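Local atomic coordinates of B-type Cna protein (Enterococcus faecium, PDB entry 6FWY), a protein that is of unknown function but contains the thioester domain of a cell-wall-anchored surface protein, a domain type thought to bond covalently to host surface molecules. Residues Ser110-Gly115 against Lys143-Ala148; Gly84-Lys89 against Gly97-Ala102; Asn34-Ser39 against Trp124-His129. All coordinates share one frame; numbering follows the deposited sequence.

Interaction 1: Ser110-Gly115 against Lys143-Ala148; sequences SWVLAG and KIYDYA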
ATOM      1  N   SER A 110       4.557   5.247  15.404  1.00 29.75           N
ATOM      2  CA  SER A 110       5.636   5.462  14.440  1.00 30.01           C
ATOM      3  C   SER A 110       7.040   5.489  15.087  1.00 29.48           C
ATOM      4  O   SER A 110       7.965   4.846  14.600  1.00 28.36           O
ATOM      5  CB  SER A 110       5.405   6.755  13.650  1.00 29.58           C
ATOM      6  OG  SER A 110       6.376   6.906  12.636  1.00 30.21           O
ATOM      7  N   TRP A 111       7.177   6.235  16.179  1.00 29.59           N
ATOM      8  CA  TRP A 111       8.460   6.353  16.874  1.00 30.20           C
ATOM      9  C   TRP A 111       8.952   4.999  17.401  1.00 30.38           C
ATOM     10  O   TRP A 111      10.118   4.672  17.268  1.00 31.16           O
ATOM     11  CB  TRP A 111       8.382   7.367  18.019  1.00 29.99           C
ATOM     12  CG  TRP A 111       8.460   8.833  17.620  1.00 30.27           C
ATOM     13  CD1 TRP A 111       9.202   9.381  16.598  1.00 29.75           C
ATOM     14  CD2 TRP A 111       7.818   9.930  18.269  1.00 29.97           C
ATOM     15  NE1 TRP A 111       9.061  10.732  16.589  1.00 29.55           N
ATOM     16  CE2 TRP A 111       8.212  11.103  17.591  1.00 30.24           C
ATOM     17  CE3 TRP A 111       6.940  10.038  19.345  1.00 29.73           C
ATOM     18  CZ2 TRP A 111       7.748  12.372  17.953  1.00 30.84           C
ATOM     19  CZ3 TRP A 111       6.500  11.296  19.726  1.00 30.32           C
ATOM     20  CH2 TRP A 111       6.891  12.441  19.034  1.00 31.10           C
ATOM     21  N   VAL A 112       8.036   4.223  17.977  1.00 30.79           N
ATOM     22  CA  VAL A 112       8.340   2.891  18.503  1.00 31.18           C
ATOM     23  C   VAL A 112       8.694   1.925  17.379  1.00 31.32           C
ATOM     24  O   VAL A 112       9.709   1.261  17.441  1.00 30.96           O
ATOM     25  CB  VAL A 112       7.175   2.353  19.355  1.00 31.72           C
ATOM     26  CG1 VAL A 112       7.414   0.900  19.780  1.00 32.82           C
ATOM     27  CG2 VAL A 112       6.996   3.234  20.588  1.00 31.62           C
ATOM     28  N   LEU A 113       7.884   1.883  16.326  1.00 31.33           N
ATOM     29  CA  LEU A 113       8.167   1.027  15.160  1.00 31.72           C
ATOM     30  C   LEU A 113       9.499   1.339  14.511  1.00 31.80           C
ATOM     31  O   LEU A 113      10.177   0.442  14.052  1.00 33.07           O
ATOM     32  CB  LEU A 113       7.045   1.112  14.100  1.00 31.37           C
ATOM     33  CG  LEU A 113       5.657   0.557  14.431  1.00 31.72           C
ATOM     34  CD1 LEU A 113       4.740   0.679  13.213  1.00 31.97           C
ATOM     35  CD2 LEU A 113       5.738  -0.899  14.872  1.00 32.81           C
ATOM     36  N   ALA A 114       9.871   2.611  14.480  1.00 31.79           N
ATOM     37  CA  ALA A 114      11.157   3.040  13.915  1.00 32.22           C
ATOM     38  C   ALA A 114      12.350   2.780  14.852  1.00 32.16           C
ATOM     39  O   ALA A 114      13.486   2.991  14.478  1.00 32.25           O
ATOM     40  CB  ALA A 114      11.100   4.507  13.517  1.00 31.52           C
ATOM     41  N   GLY A 115      12.083   2.330  16.069  1.00 32.64           N
ATOM     42  CA  GLY A 115      13.131   1.917  17.002  1.00 32.91           C
ATOM     43  C   GLY A 115      13.723   3.043  17.846  1.00 32.08           C
ATOM     44  O   GLY A 115      14.803   2.884  18.394  1.00 32.32           O
ATOM     45  N   LYS A 143      -4.167   0.207  20.916  1.00 38.25           N
ATOM     46  CA  LYS A 143      -4.977  -0.305  19.816  1.00 39.14           C
ATOM     47  C   LYS A 143      -4.157  -0.302  18.523  1.00 37.91           C
ATOM     48  O   LYS A 143      -4.028  -1.321  17.874  1.00 38.24           O
ATOM     49  CB  LYS A 143      -6.250   0.524  19.639  1.00 40.35           C
ATOM     50  CG  LYS A 143      -7.231  -0.088  18.642  1.00 41.75           C
ATOM     51  CD  LYS A 143      -8.591   0.586  18.680  1.00 43.19           C
ATOM     52  CE  LYS A 143      -9.279   0.613  17.301  1.00 43.82           C
ATOM     53  NZ  LYS A 143     -10.069  -0.609  17.030  1.00 45.72           N
ATOM     54  N   ILE A 144      -3.595   0.846  18.171  1.00 36.73           N
ATOM     55  CA  ILE A 144      -2.885   1.001  16.890  1.00 36.14           C
ATOM     56  C   ILE A 144      -1.641   0.104  16.861  1.00 35.63           C
ATOM     57  O   ILE A 144      -1.392  -0.588  15.870  1.00 35.40           O
ATOM     58  CB  ILE A 144      -2.518   2.479  16.602  1.00 35.45           C
ATOM     59  CG1 ILE A 144      -3.785   3.354  16.515  1.00 36.11           C
ATOM     60  CG2 ILE A 144      -1.740   2.620  15.294  1.00 34.55           C
ATOM     61  CD1 ILE A 144      -3.495   4.844  16.739  1.00 35.93           C
ATOM     62  N   TYR A 145      -0.873   0.109  17.949  1.00 34.85           N
ATOM     63  CA  TYR A 145       0.363  -0.671  18.036  1.00 34.57           C
ATOM     64  C   TYR A 145       0.081  -2.174  17.915  1.00 35.85           C
ATOM     65  O   TYR A 145       0.721  -2.870  17.132  1.00 35.89           O
ATOM     66  CB  TYR A 145       1.079  -0.351  19.343  1.00 35.05           C
ATOM     67  CG  TYR A 145       2.429  -0.977  19.508  1.00 34.84           C
ATOM     68  CD1 TYR A 145       3.449  -0.686  18.633  1.00 34.16           C
ATOM     69  CD2 TYR A 145       2.697  -1.843  20.564  1.00 35.79           C
ATOM     70  CE1 TYR A 145       4.715  -1.247  18.779  1.00 34.17           C
ATOM     71  CE2 TYR A 145       3.964  -2.394  20.740  1.00 36.12           C
ATOM     72  CZ  TYR A 145       4.962  -2.097  19.824  1.00 35.59           C
ATOM     73  OH  TYR A 145       6.222  -2.626  19.945  1.00 36.31           O
ATOM     74  N   ASP A 146      -0.899  -2.661  18.673  1.00 37.02           N
ATOM     75  CA  ASP A 146      -1.303  -4.060  18.594  1.00 38.72           C
ATOM     76  C   ASP A 146      -1.635  -4.471  17.151  1.00 38.42           C
ATOM     77  O   ASP A 146      -1.189  -5.512  16.682  1.00 37.90           O
ATOM     78  CB  ASP A 146      -2.495  -4.321  19.515  1.00 40.87           C
ATOM     79  CG  ASP A 146      -2.864  -5.811  19.609  1.00 44.05           C
ATOM     80  OD1 ASP A 146      -1.953  -6.675  19.549  1.00 44.22           O
ATOM     81  OD2 ASP A 146      -4.072  -6.150  19.692  1.00 47.53           O
ATOM     82  N   TYR A 147      -2.392  -3.627  16.450  1.00 37.56           N
ATOM     83  CA  TYR A 147      -2.736  -3.885  15.062  1.00 38.35           C
ATOM     84  C   TYR A 147      -1.488  -3.859  14.152  1.00 37.26           C
ATOM     85  O   TYR A 147      -1.301  -4.745  13.326  1.00 37.09           O
ATOM     86  CB  TYR A 147      -3.807  -2.902  14.579  1.00 38.48           C
ATOM     87  CG  TYR A 147      -4.191  -3.111  13.133  1.00 39.12           C
ATOM     88  CD1 TYR A 147      -4.835  -4.282  12.728  1.00 40.15           C
ATOM     89  CD2 TYR A 147      -3.889  -2.153  12.166  1.00 38.12           C
ATOM     90  CE1 TYR A 147      -5.179  -4.490  11.409  1.00 40.73           C
ATOM     91  CE2 TYR A 147      -4.227  -2.362  10.840  1.00 38.66           C
ATOM     92  CZ  TYR A 147      -4.875  -3.522  10.467  1.00 39.97           C
ATOM     93  OH  TYR A 147      -5.200  -3.717   9.151  1.00 40.10           O
ATOM     94  N   ALA A 148      -0.625  -2.864  14.329  1.00 36.37           N
ATOM     95  CA  ALA A 148       0.612  -2.761  13.550  1.00 36.13           C
ATOM     96  C   ALA A 148       1.547  -3.969  13.719  1.00 36.86           C
ATOM     97  O   ALA A 148       2.042  -4.501  12.729  1.00 37.97           O
ATOM     98  CB  ALA A 148       1.334  -1.477  13.882  1.00 34.87           C
TER

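Interaction 2: Gly84-Lys89 against Gly97-Ala102; sequences GGFPSK and GNDTEA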
ATOM      1  N   GLY A  84      -4.757   1.439  10.359  1.00 36.46           N
ATOM      2  CA  GLY A  84      -5.412   1.334  11.670  1.00 37.09           C
ATOM      3  C   GLY A  84      -5.261   2.532  12.589  1.00 36.38           C
ATOM      4  O   GLY A  84      -5.754   2.507  13.701  1.00 36.75           O
ATOM      5  N   GLY A  85      -4.592   3.576  12.114  1.00 35.80           N
ATOM      6  CA  GLY A  85      -4.341   4.794  12.886  1.00 35.49           C
ATOM      7  C   GLY A  85      -4.984   6.025  12.238  1.00 36.08           C
ATOM      8  O   GLY A  85      -5.818   5.916  11.326  1.00 36.09           O
ATOM      9  N   PHE A  86      -4.593   7.195  12.729  1.00 36.24           N
ATOM     10  CA  PHE A  86      -5.225   8.448  12.330  1.00 36.79           C
ATOM     11  C   PHE A  86      -4.553   8.923  11.026  1.00 36.60           C
ATOM     12  O   PHE A  86      -3.333   8.730  10.900  1.00 35.22           O
ATOM     13  CB  PHE A  86      -5.096   9.476  13.458  1.00 36.72           C
ATOM     14  CG  PHE A  86      -5.594  10.852  13.105  1.00 37.41           C
ATOM     15  CD1 PHE A  86      -4.733  11.781  12.528  1.00 36.98           C
ATOM     16  CD2 PHE A  86      -6.904  11.221  13.359  1.00 38.86           C
ATOM     17  CE1 PHE A  86      -5.187  13.059  12.189  1.00 38.06           C
ATOM     18  CE2 PHE A  86      -7.363  12.495  13.012  1.00 40.06           C
ATOM     19  CZ  PHE A  86      -6.503  13.421  12.441  1.00 39.16           C
ATOM     20  N   PRO A  87      -5.299   9.503  10.060  1.00 36.70           N
ATOM     21  CA  PRO A  87      -6.756   9.736  10.102  1.00 38.37           C
ATOM     22  C   PRO A  87      -7.631   8.688   9.422  1.00 39.74           C
ATOM     23  O   PRO A  87      -8.819   8.932   9.213  1.00 41.08           O
ATOM     24  CB  PRO A  87      -6.888  11.051   9.333  1.00 39.01           C
ATOM     25  CG  PRO A  87      -5.865  10.890   8.243  1.00 38.03           C
ATOM     26  CD  PRO A  87      -4.694  10.186   8.903  1.00 36.94           C
ATOM     27  N   SER A  88      -7.049   7.546   9.057  1.00 39.21           N
ATOM     28  CA  SER A  88      -7.809   6.451   8.453  1.00 39.82           C
ATOM     29  C   SER A  88      -8.901   5.992   9.416  1.00 40.79           C
ATOM     30  O   SER A  88     -10.023   5.751   9.000  1.00 41.79           O
ATOM     31  CB  SER A  88      -6.864   5.309   8.083  1.00 38.79           C
ATOM     32  OG  SER A  88      -7.588   4.156   7.707  1.00 39.71           O
ATOM     33  N   LYS A  89      -8.562   5.895  10.701  1.00 40.01           N
ATOM     34  CA  LYS A  89      -9.551   5.724  11.757  1.00 40.99           C
ATOM     35  C   LYS A  89      -9.774   7.058  12.469  1.00 40.71           C
ATOM     36  O   LYS A  89      -8.820   7.853  12.643  1.00 38.97           O
ATOM     37  CB  LYS A  89      -9.065   4.691  12.767  1.00 41.00           C
ATOM     38  CG  LYS A  89      -8.762   3.332  12.158  1.00 41.18           C
ATOM     39  CD  LYS A  89     -10.029   2.640  11.650  1.00 42.45           C
ATOM     40  CE  LYS A  89      -9.762   1.241  11.217  1.00 42.86           C
ATOM     41  NZ  LYS A  89     -11.039   0.629  10.786  1.00 45.02           N
ATOM     42  N   GLY A  97      -9.857  11.250  22.506  1.00 42.73           N
ATOM     43  CA  GLY A  97     -10.875  12.275  22.759  1.00 44.20           C
ATOM     44  C   GLY A  97     -10.977  13.365  21.710  1.00 43.95           C
ATOM     45  O   GLY A  97     -11.956  14.076  21.710  1.00 45.57           O
ATOM     46  N   ASN A  98      -9.948  13.524  20.882  1.00 42.95           N
ATOM     47  CA  ASN A  98      -9.933  14.514  19.787  1.00 43.13           C
ATOM     48  C   ASN A  98      -8.872  14.119  18.748  1.00 41.48           C
ATOM     49  O   ASN A  98      -8.097  13.190  18.983  1.00 40.03           O
ATOM     50  CB  ASN A  98      -9.679  15.926  20.330  1.00 43.55           C
ATOM     51  CG  ASN A  98      -8.319  16.069  21.001  1.00 42.65           C
ATOM     52  OD1 ASN A  98      -7.276  15.838  20.394  1.00 42.02           O
ATOM     53  ND2 ASN A  98      -8.320  16.453  22.259  1.00 43.21           N
ATOM     54  N   ASP A  99      -8.829  14.833  17.631  1.00 41.63           N
ATOM     55  CA  ASP A  99      -7.896  14.535  16.527  1.00 40.77           C
ATOM     56  C   ASP A  99      -6.407  14.735  16.835  1.00 38.97           C
ATOM     57  O   ASP A  99      -5.567  14.074  16.216  1.00 37.03           O
ATOM     58  CB  ASP A  99      -8.259  15.337  15.275  1.00 41.99           C
ATOM     59  CG  ASP A  99      -9.582  14.886  14.654  1.00 44.07           C
ATOM     60  OD1 ASP A  99     -10.156  13.867  15.112  1.00 45.40           O
ATOM     61  OD2 ASP A  99     -10.075  15.543  13.717  1.00 46.06           O
ATOM     62  N   THR A 100      -6.084  15.638  17.766  1.00 38.80           N
ATOM     63  CA  THR A 100      -4.686  15.853  18.175  1.00 37.25           C
ATOM     64  C   THR A 100      -4.183  14.645  18.946  1.00 35.84           C
ATOM     65  O   THR A 100      -3.082  14.183  18.695  1.00 34.10           O
ATOM     66  CB  THR A 100      -4.500  17.105  19.037  1.00 37.77           C
ATOM     67  OG1 THR A 100      -4.984  18.235  18.339  1.00 38.44           O
ATOM     68  CG2 THR A 100      -3.019  17.344  19.328  1.00 36.87           C
ATOM     69  N   GLU A 101      -5.001  14.154  19.875  1.00 36.56           N
ATOM     70  CA  GLU A 101      -4.691  12.932  20.627  1.00 36.32           C
ATOM     71  C   GLU A 101      -4.568  11.712  19.708  1.00 35.79           C
ATOM     72  O   GLU A 101      -3.671  10.897  19.890  1.00 34.77           O
ATOM     73  CB  GLU A 101      -5.753  12.652  21.702  1.00 37.50           C
ATOM     74  CG  GLU A 101      -5.716  13.609  22.887  1.00 38.52           C
ATOM     75  CD  GLU A 101      -6.894  13.486  23.836  1.00 40.07           C
ATOM     76  OE1 GLU A 101      -7.595  12.436  23.831  1.00 40.57           O
ATOM     77  OE2 GLU A 101      -7.109  14.446  24.608  1.00 41.21           O
ATOM     78  N   ALA A 102      -5.480  11.593  18.742  1.00 36.19           N
ATOM     79  CA  ALA A 102      -5.457  10.469  17.787  1.00 35.96           C
ATOM     80  C   ALA A 102      -4.198  10.516  16.919  1.00 34.24           C
ATOM     81  O   ALA A 102      -3.503   9.519  16.770  1.00 33.86           O
ATOM     82  CB  ALA A 102      -6.718  10.454  16.929  1.00 37.00           C
TER

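Interaction 3: Asn34-Ser39 against Trp124-His129; sequences NEWMIS and WSHPNH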
ATOM      1  N   ASN A  34      12.568  11.158  31.644  1.00 31.67           N
ATOM      2  CA  ASN A  34      11.366  11.980  31.455  1.00 32.55           C
ATOM      3  C   ASN A  34      11.504  13.024  30.316  1.00 32.49           C
ATOM      4  O   ASN A  34      10.972  14.127  30.391  1.00 32.80           O
ATOM      5  CB  ASN A  34      10.954  12.668  32.777  1.00 32.97           C
ATOM      6  CG  ASN A  34      10.482  11.678  33.832  1.00 33.18           C
ATOM      7  OD1 ASN A  34       9.789  10.728  33.534  1.00 32.78           O
ATOM      8  ND2 ASN A  34      10.904  11.892  35.084  1.00 34.58           N
ATOM      9  N   GLU A  35      12.223  12.655  29.257  1.00 32.43           N
ATOM     10  CA  GLU A  35      12.449  13.537  28.117  1.00 33.22           C
ATOM     11  C   GLU A  35      11.114  13.746  27.355  1.00 31.87           C
ATOM     12  O   GLU A  35      10.371  12.791  27.123  1.00 30.07           O
ATOM     13  CB  GLU A  35      13.489  12.929  27.188  1.00 33.95           C
ATOM     14  CG  GLU A  35      13.848  13.801  26.009  1.00 35.25           C
ATOM     15  CD  GLU A  35      14.924  13.211  25.113  1.00 36.21           C
ATOM     16  OE1 GLU A  35      15.975  12.743  25.630  1.00 37.30           O
ATOM     17  OE2 GLU A  35      14.753  13.272  23.868  1.00 37.51           O
ATOM     18  N   TRP A  36      10.820  15.001  27.009  1.00 31.98           N
ATOM     19  CA  TRP A  36       9.592  15.335  26.272  1.00 32.12           C
ATOM     20  C   TRP A  36       9.720  14.874  24.821  1.00 30.70           C
ATOM     21  O   TRP A  36      10.820  14.860  24.251  1.00 29.93           O
ATOM     22  CB  TRP A  36       9.276  16.833  26.300  1.00 32.75           C
ATOM     23  CG  TRP A  36       8.821  17.374  27.623  1.00 33.23           C
ATOM     24  CD1 TRP A  36       9.069  16.845  28.882  1.00 33.65           C
ATOM     25  CD2 TRP A  36       8.119  18.596  27.845  1.00 34.06           C
ATOM     26  NE1 TRP A  36       8.538  17.657  29.848  1.00 33.62           N
ATOM     27  CE2 TRP A  36       7.945  18.736  29.246  1.00 34.36           C
ATOM     28  CE3 TRP A  36       7.602  19.585  26.998  1.00 34.57           C
ATOM     29  CZ2 TRP A  36       7.268  19.829  29.812  1.00 35.13           C
ATOM     30  CZ3 TRP A  36       6.926  20.671  27.568  1.00 35.37           C
ATOM     31  CH2 TRP A  36       6.769  20.779  28.972  1.00 35.64           C
ATOM     32  N   MET A  37       8.577  14.476  24.266  1.00 30.81           N
ATOM     33  CA  MET A  37       8.496  14.056  22.879  1.00 31.76           C
ATOM     34  C   MET A  37       7.471  14.926  22.145  1.00 31.88           C
ATOM     35  O   MET A  37       6.326  14.529  21.937  1.00 32.13           O
ATOM     36  CB  MET A  37       8.147  12.579  22.807  1.00 32.08           C
ATOM     37  CG  MET A  37       9.257  11.662  23.307  1.00 31.87           C
ATOM     38  SD  MET A  37      10.720  11.743  22.273  1.00 33.09           S
ATOM     39  CE  MET A  37      11.943  10.956  23.259  1.00 33.21           C
ATOM     40  N   ILE A  38       7.925  16.118  21.776  1.00 32.05           N
ATOM     41  CA  ILE A  38       7.102  17.112  21.113  1.00 32.43           C
ATOM     42  C   ILE A  38       7.013  16.712  19.622  1.00 31.96           C
ATOM     43  O   ILE A  38       7.838  15.921  19.125  1.00 29.80           O
ATOM     44  CB  ILE A  38       7.641  18.559  21.257  1.00 33.37           C
ATOM     45  CG1 ILE A  38       8.851  18.808  20.323  1.00 34.15           C
ATOM     46  CG2 ILE A  38       7.982  18.882  22.710  1.00 33.82           C
ATOM     47  CD1 ILE A  38       9.516  20.154  20.460  1.00 35.29           C
ATOM     48  N   SER A  39       6.008  17.263  18.936  1.00 32.28           N
ATOM     49  CA  SER A  39       5.834  17.000  17.518  1.00 32.41           C
ATOM     50  C   SER A  39       4.978  18.056  16.835  1.00 33.08           C
ATOM     51  O   SER A  39       4.140  18.721  17.470  1.00 32.61           O
ATOM     52  CB  SER A  39       5.213  15.631  17.288  1.00 31.91           C
ATOM     53  OG  SER A  39       5.497  15.183  15.981  1.00 31.00           O
ATOM     54  N   TRP A 124       3.947   7.438  31.090  1.00 33.64           N
ATOM     55  CA  TRP A 124       2.551   7.726  30.732  1.00 34.36           C
ATOM     56  C   TRP A 124       1.994   8.877  31.542  1.00 34.93           C
ATOM     57  O   TRP A 124       1.011   8.728  32.266  1.00 36.77           O
ATOM     58  CB  TRP A 124       1.691   6.469  30.872  1.00 34.97           C
ATOM     59  CG  TRP A 124       2.113   5.418  29.907  1.00 35.32           C
ATOM     60  CD1 TRP A 124       2.899   4.325  30.171  1.00 35.47           C
ATOM     61  CD2 TRP A 124       1.834   5.385  28.496  1.00 35.03           C
ATOM     62  NE1 TRP A 124       3.096   3.607  29.017  1.00 35.95           N
ATOM     63  CE2 TRP A 124       2.464   4.235  27.976  1.00 34.91           C
ATOM     64  CE3 TRP A 124       1.103   6.214  27.632  1.00 34.73           C
ATOM     65  CZ2 TRP A 124       2.382   3.882  26.632  1.00 34.69           C
ATOM     66  CZ3 TRP A 124       1.030   5.876  26.287  1.00 34.57           C
ATOM     67  CH2 TRP A 124       1.666   4.714  25.795  1.00 34.29           C
ATOM     68  N   SER A 125       2.635  10.032  31.406  1.00 34.03           N
ATOM     69  CA  SER A 125       2.223  11.256  32.094  1.00 34.21           C
ATOM     70  C   SER A 125       3.041  12.411  31.540  1.00 33.84           C
ATOM     71  O   SER A 125       4.155  12.220  31.045  1.00 33.27           O
ATOM     72  CB  SER A 125       2.422  11.155  33.626  1.00 34.13           C
ATOM     73  OG  SER A 125       3.799  11.055  33.947  1.00 32.82           O
ATOM     74  N   HIS A 126       2.462  13.603  31.612  1.00 34.92           N
ATOM     75  CA  HIS A 126       3.085  14.839  31.137  1.00 33.90           C
ATOM     76  C   HIS A 126       2.551  16.011  31.987  1.00 34.40           C
ATOM     77  O   HIS A 126       1.341  16.093  32.233  1.00 35.33           O
ATOM     78  CB  HIS A 126       2.754  15.037  29.660  1.00 34.15           C
ATOM     79  CG  HIS A 126       3.543  16.134  29.004  1.00 34.01           C
ATOM     80  ND1 HIS A 126       4.587  15.880  28.144  1.00 34.15           N
ATOM     81  CD2 HIS A 126       3.453  17.478  29.098  1.00 33.98           C
ATOM     82  CE1 HIS A 126       5.107  17.027  27.748  1.00 34.54           C
ATOM     83  NE2 HIS A 126       4.448  18.008  28.328  1.00 34.82           N
ATOM     84  N   PRO A 127       3.435  16.937  32.429  1.00 34.92           N
ATOM     85  CA  PRO A 127       3.003  18.038  33.339  1.00 36.39           C
ATOM     86  C   PRO A 127       1.931  19.020  32.819  1.00 37.85           C
ATOM     87  O   PRO A 127       1.294  19.703  33.626  1.00 39.08           O
ATOM     88  CB  PRO A 127       4.308  18.799  33.633  1.00 36.19           C
ATOM     89  CG  PRO A 127       5.273  18.366  32.586  1.00 35.31           C
ATOM     90  CD  PRO A 127       4.893  16.968  32.179  1.00 34.47           C
ATOM     91  N   ASN A 128       1.724  19.067  31.501  1.00 37.48           N
ATOM     92  CA  ASN A 128       0.780  19.993  30.833  1.00 38.89           C
ATOM     93  C   ASN A 128      -0.531  19.329  30.393  1.00 39.06           C
ATOM     94  O   ASN A 128      -1.356  19.978  29.764  1.00 40.65           O
ATOM     95  CB  ASN A 128       1.446  20.632  29.592  1.00 38.64           C
ATOM     96  CG  ASN A 128       2.588  21.562  29.954  1.00 39.18           C
ATOM     97  OD1 ASN A 128       2.769  21.917  31.123  1.00 40.26           O
ATOM     98  ND2 ASN A 128       3.382  21.951  28.951  1.00 39.43           N
ATOM     99  N   HIS A 129      -0.704  18.038  30.685  1.00 38.55           N
ATOM    100  CA  HIS A 129      -1.921  17.321  30.312  1.00 38.63           C
ATOM    101  C   HIS A 129      -2.416  16.465  31.458  1.00 39.20           C
ATOM    102  O   HIS A 129      -1.624  15.957  32.272  1.00 39.19           O
ATOM    103  CB  HIS A 129      -1.695  16.478  29.050  1.00 37.99           C
ATOM    104  CG  HIS A 129      -1.197  17.278  27.878  1.00 37.43           C
ATOM    105  ND1 HIS A 129      -2.029  18.003  27.058  1.00 37.68           N
ATOM    106  CD2 HIS A 129       0.062  17.499  27.429  1.00 36.40           C
ATOM    107  CE1 HIS A 129      -1.301  18.622  26.143  1.00 37.59           C
ATOM    108  NE2 HIS A 129      -0.029  18.338  26.349  1.00 36.87           N
TER

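Interaction 1: Ser110-Gly115 against Lys143-Ala148
A148 N bonds I144 O at 2.9 Å within helix 131-150, and the methyl of A148 meets L113 of helix 99-113. The carbonyl O of A148 accepts from R80 NH2, so a third helix, 76-84, holds this turn as well. Across the contact no hydrogen bond forms. The meeting is apolar, and Y145 is at its centre. CG1 of V112 touches Y145 CE1 at 3.6 Å and lies 3.7 Å from Y145 OH. V112 CG1 is anti to the backbone N (chi1 174°), which sends this branch across the tyrosine at about a right angle. L113 runs past the same ring in the opposite direction. Its two methyls divide the work: CD2 approaches Y145 CE1 at 4.1 Å, and CD1 approaches A148 CB at the same distance. This is helix-helix packing inside the thioester domain, between the C-terminal end of helix 99-113 and the last turns of helix 131-150. Y145 has further cover from V109 and from F141, whose ring is nearly parallel to its own. On another side of helix 99-113, S110 OG bonds the backbone O of C52. The helix ends in a Schellman motif. G115 takes a positive phi (86°), and its N bonds V112 O at 2.9 Å. That bond ties the carbonyl of V112 into the turn, while the V112 side chain packs on Y145.

Interaction 2: Gly84-Lys89 against Gly97-Ala102
F86 and A102 are the closest backbone pair, their CA atoms 5.8 Å apart. F86 lies in the irregular loop after helix 76-84. A102 is in the first turn of helix 99-113, which starts with an N-cap at N98. The capping oxygen N98 OD1 accepts a nearly straight bond from E101 N (169°) and a weak, bent one from T100 N. F86 packs on this helix start in the thioester domain. Its CB points toward the helix, and with CG anti to the backbone N (chi1 174°) the ring lies against the first turn. F86 CD2 touches A102 CB at 3.7 Å, obliquely to the ring. F86 CE2 meets CB and CG of D99, with D99 CG at 3.7 Å. The carboxylate plane is turned 49° from the ring, and the side chains cross at about a right angle. A cis peptide bond folds P87 back onto F86. T106 OG1 accepts from F86 N, and Y51 OH bonds F86 O. Both faces of the ring are covered: P87 CB sits over the centre of one, 3.7 Å above the plane, and the carbonyl O of D99 over the centre of the other, at 3.9 Å.

Interaction 3: Asn34-Ser39 against Trp124-His129
W36 and H126 form the aromatic part of this contact. They make an edge-to-face pair, with the edge of the imidazole turned to one face of the indole. The centroids of the H126 ring and the six-membered ring of W36 are 4.3 Å apart, and the planes stand at 55°. H126 CE1 reaches W36 CD2 at 3.4 Å, and H126 NE2 follows over the six-membered ring, 3.7 Å from W36 CH2. The imidazole gets there because its CG is anti to the backbone N (chi1 -169°). Its other nitrogen, H126 ND1, makes a weak hydrogen bond to I25 O.

The apolar part is one touch: P127 CG against W36 CZ2 at 3.7 Å, oblique to the ring.

The amide part comes from N128. Its ND2 lies 3.6 Å from W36 CH2, with the amide plane 83° from the ring, close to perpendicular. This is packing and not a hydrogen bond across the segments. The polar partner of N128 ND2 is D22 OD2. D22 OD1 accepts from H129 NE2, so one carboxylate anchors two residues of the loop.

The turn brings P127 and N128 to the indole. It is a type I turn from H126 to H129, closed by H129 N to H126 O at 3.2 Å. P127 and N128 are its two corner residues, and proline is common at the first corner of such turns. The indole of W36 projects from the hairpin of strands 26-29 and 32-44. The contact therefore joins a β-hairpin to the type I β-turn in the loop before helix 131-150.

How the interactions relate
Interactions 1 and 2 use the two ends of helix 99-113, the Schellman end and the N-cap end. They touch where I144 CG1 packs on G84 O at 3.5 Å. Each is partly buried, with one buried touching residue, A148 and A102. Interaction 3 lies farther along the elongated chain, its centre about 32 Å from the chain's centre, and is mostly surface: only H126 of its touching residues is buried. Its chemistry is more mixed, with imidazole, proline and amide groups on one indole. Interaction 1 is aliphatic and phenol packing between helices; interaction 2 sets one phenyl ring against a helix start. W111 links interactions 1 and 3: its CH2 lies 3.6 Å from M37 O.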